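Local coordinates for protein galactose-binding lectin (Enterobacter cloacae subsp. cloacae, PDB 6YF6) that probably acts as a calcium-dependent lectin, its C-terminal domain binding a fucoside next to a calcium ion, at residues K78-L86 with S94-A102. Numbering follows the deposited sequence.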
# COMPACT_ATOMS: atom_id res chain seq x y z
N LYS A 78 15.87 -11.63 -12.57
CA LYS A 78 16.95 -12.20 -13.35
C LYS A 78 17.48 -11.18 -14.35
O LYS A 78 16.76 -10.31 -14.83
CB LYS A 78 16.48 -13.46 -14.09
CG LYS A 78 16.59 -14.72 -13.23
CD LYS A 78 16.42 -16.00 -14.04
CE LYS A 78 17.33 -16.04 -15.26
NZ LYS A 78 18.05 -17.33 -15.41
N TYR A 79 18.77 -11.31 -14.64
CA TYR A 79 19.46 -10.46 -15.63
C TYR A 79 19.43 -9.02 -15.10
O TYR A 79 19.67 -8.80 -13.90
CB TYR A 79 18.83 -10.68 -16.99
CG TYR A 79 18.93 -12.12 -17.46
CD1 TYR A 79 17.84 -12.77 -18.02
CD2 TYR A 79 20.12 -12.82 -17.34
CE1 TYR A 79 17.93 -14.08 -18.45
CE2 TYR A 79 20.22 -14.13 -17.77
CZ TYR A 79 19.13 -14.76 -18.32
OH TYR A 79 19.23 -16.06 -18.75
N GLU A 80 19.15 -8.03 -15.94
CA GLU A 80 19.39 -6.64 -15.57
C GLU A 80 18.33 -6.13 -14.59
O GLU A 80 17.14 -6.40 -14.74
CB GLU A 80 19.42 -5.76 -16.81
CG GLU A 80 20.79 -5.73 -17.48
CD GLU A 80 21.03 -4.47 -18.28
OE1 GLU A 80 21.22 -4.57 -19.51
OE2 GLU A 80 21.02 -3.37 -17.68
N ALA A 81 18.79 -5.39 -13.58
CA ALA A 81 17.88 -4.79 -12.62
C ALA A 81 17.30 -3.50 -13.20
O ALA A 81 18.02 -2.71 -13.81
CB ALA A 81 18.61 -4.48 -11.32
N PRO A 82 15.99 -3.27 -13.04
CA PRO A 82 15.43 -1.99 -13.50
C PRO A 82 16.02 -0.82 -12.73
O PRO A 82 16.50 -0.96 -11.60
CB PRO A 82 13.93 -2.14 -13.24
CG PRO A 82 13.69 -3.62 -13.07
CD PRO A 82 14.96 -4.15 -12.47
N LYS A 83 15.98 0.36 -13.35
CA LYS A 83 16.36 1.62 -12.71
C LYS A 83 15.36 2.68 -13.11
O LYS A 83 15.26 3.02 -14.29
CB LYS A 83 17.77 2.05 -13.10
CG LYS A 83 18.88 1.13 -12.63
CD LYS A 83 20.25 1.78 -12.83
CE LYS A 83 21.38 0.85 -12.45
NZ LYS A 83 22.64 1.19 -13.17
N VAL A 84 14.62 3.22 -12.14
CA VAL A 84 13.45 4.05 -12.42
C VAL A 84 13.53 5.33 -11.61
O VAL A 84 13.87 5.31 -10.42
CB VAL A 84 12.15 3.28 -12.11
CG1 VAL A 84 10.94 4.08 -12.55
CG2 VAL A 84 12.17 1.91 -12.79
N SER A 85 13.21 6.46 -12.25
CA SER A 85 13.17 7.76 -11.60
C SER A 85 11.85 8.45 -11.94
O SER A 85 11.03 7.92 -12.70
CB SER A 85 14.36 8.64 -12.01
OG SER A 85 14.32 8.96 -13.39
N LEU A 86 11.65 9.63 -11.36
CA LEU A 86 10.46 10.44 -11.59
C LEU A 86 10.84 11.77 -12.21
O LEU A 86 11.87 12.36 -11.87
CB LEU A 86 9.70 10.68 -10.29
CG LEU A 86 9.36 9.44 -9.46
CD1 LEU A 86 8.81 9.84 -8.10
CD2 LEU A 86 8.38 8.57 -10.22
N SER A 94 13.71 12.88 -8.85
CA SER A 94 14.17 11.78 -8.02
C SER A 94 15.45 11.21 -8.61
O SER A 94 15.69 11.32 -9.82
CB SER A 94 13.11 10.68 -7.90
OG SER A 94 13.07 9.86 -9.07
N ALA A 95 16.26 10.60 -7.76
CA ALA A 95 17.39 9.81 -8.23
C ALA A 95 16.87 8.54 -8.90
O ALA A 95 15.76 8.09 -8.62
CB ALA A 95 18.31 9.46 -7.08
N PRO A 96 17.66 7.95 -9.81
CA PRO A 96 17.28 6.63 -10.35
C PRO A 96 17.37 5.56 -9.28
O PRO A 96 18.44 5.33 -8.71
CB PRO A 96 18.29 6.40 -11.48
CG PRO A 96 18.88 7.73 -11.78
CD PRO A 96 18.82 8.53 -10.51
N LEU A 97 16.25 4.91 -9.00
CA LEU A 97 16.17 3.88 -7.98
C LEU A 97 16.32 2.51 -8.64
O LEU A 97 15.53 2.15 -9.52
CB LEU A 97 14.84 3.97 -7.23
CG LEU A 97 14.60 2.97 -6.09
CD1 LEU A 97 15.57 3.22 -4.94
CD2 LEU A 97 13.16 3.06 -5.60
N GLU A 98 17.33 1.76 -8.22
CA GLU A 98 17.54 0.41 -8.74
C GLU A 98 16.66 -0.57 -7.99
O GLU A 98 16.70 -0.64 -6.76
CB GLU A 98 19.01 0.01 -8.61
CG GLU A 98 19.36 -1.28 -9.31
CD GLU A 98 20.83 -1.63 -9.19
OE1 GLU A 98 21.63 -0.73 -8.87
OE2 GLU A 98 21.18 -2.81 -9.41
N LEU A 99 15.86 -1.33 -8.73
CA LEU A 99 14.98 -2.34 -8.15
C LEU A 99 15.72 -3.67 -8.12
O LEU A 99 16.20 -4.14 -9.16
CB LEU A 99 13.70 -2.46 -8.96
CG LEU A 99 12.94 -1.16 -9.21
CD1 LEU A 99 11.72 -1.41 -10.08
CD2 LEU A 99 12.54 -0.51 -7.89
N LYS A 100 15.82 -4.29 -6.95
CA LYS A 100 16.69 -5.46 -6.81
C LYS A 100 15.94 -6.72 -6.38
O LYS A 100 15.90 -7.66 -7.15
CB LYS A 100 17.86 -5.10 -5.88
CG LYS A 100 18.47 -3.74 -6.18
CD LYS A 100 19.30 -3.23 -5.01
CE LYS A 100 20.79 -3.21 -5.34
NZ LYS A 100 21.51 -2.18 -4.56
N GLN A 101 15.31 -6.74 -5.21
CA GLN A 101 14.67 -8.00 -4.77
C GLN A 101 13.30 -8.17 -5.43
O GLN A 101 12.47 -7.26 -5.37
CB GLN A 101 14.54 -8.01 -3.25
CG GLN A 101 14.01 -9.33 -2.70
CD GLN A 101 14.51 -9.61 -1.29
OE1 GLN A 101 13.72 -9.75 -0.36
NE2 GLN A 101 15.82 -9.72 -1.14
N ALA A 102 13.08 -9.33 -6.04
CA ALA A 102 11.81 -9.58 -6.70
C ALA A 102 10.67 -9.55 -5.69
O ALA A 102 10.78 -10.13 -4.60
CB ALA A 102 11.85 -10.94 -7.42
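Val84 and Leu97 form the hydrogen-bonded pair of an antiparallel beta hairpin, strands 83-88 and 91-98, at one border of a four-stranded sheet in the C-terminal, sugar-binding domain of this lectin. Leu97 N reaches Val84 O at 2.8 Å and nearly straight (172°), while Val84 N answers to Leu97 O; past the strand end, Leu99 N donates to Pro82 O. Proline, lacking an N-H, still serves through its carbonyl, which also meets the CA-H of Glu98.

Apolar groups fill the face bearing Val84 and Leu97. The Pro82 ring and Leu99 side chain cross at about a right angle, Pro82 CB lying 3.9 Å from Leu99 CD1. Leu108 of strand 106-113 touches both Val84 and Leu97, and Ile72 meets Leu99, tying the hairpin to the second sheet. Pro82 also packs on Asn133, close to the calcium site, and the chain before it leads to Tyr79, which touches the fucoside.

On the solvent-facing side, Lys83 and Glu98 run alongside each other as extended chains; their opposite charges stay apart, NZ to OE1 4.8 Å, probably giving a mild attraction. Buried Ser85 instead turns its hydroxyl to His126.

Where the strand is interrupted, a serine side chain replaces a backbone acceptor: with chi1 at 78°, Ser94 OG is placed to accept Leu86 N at 2.7 Å, a bent bond of 145°.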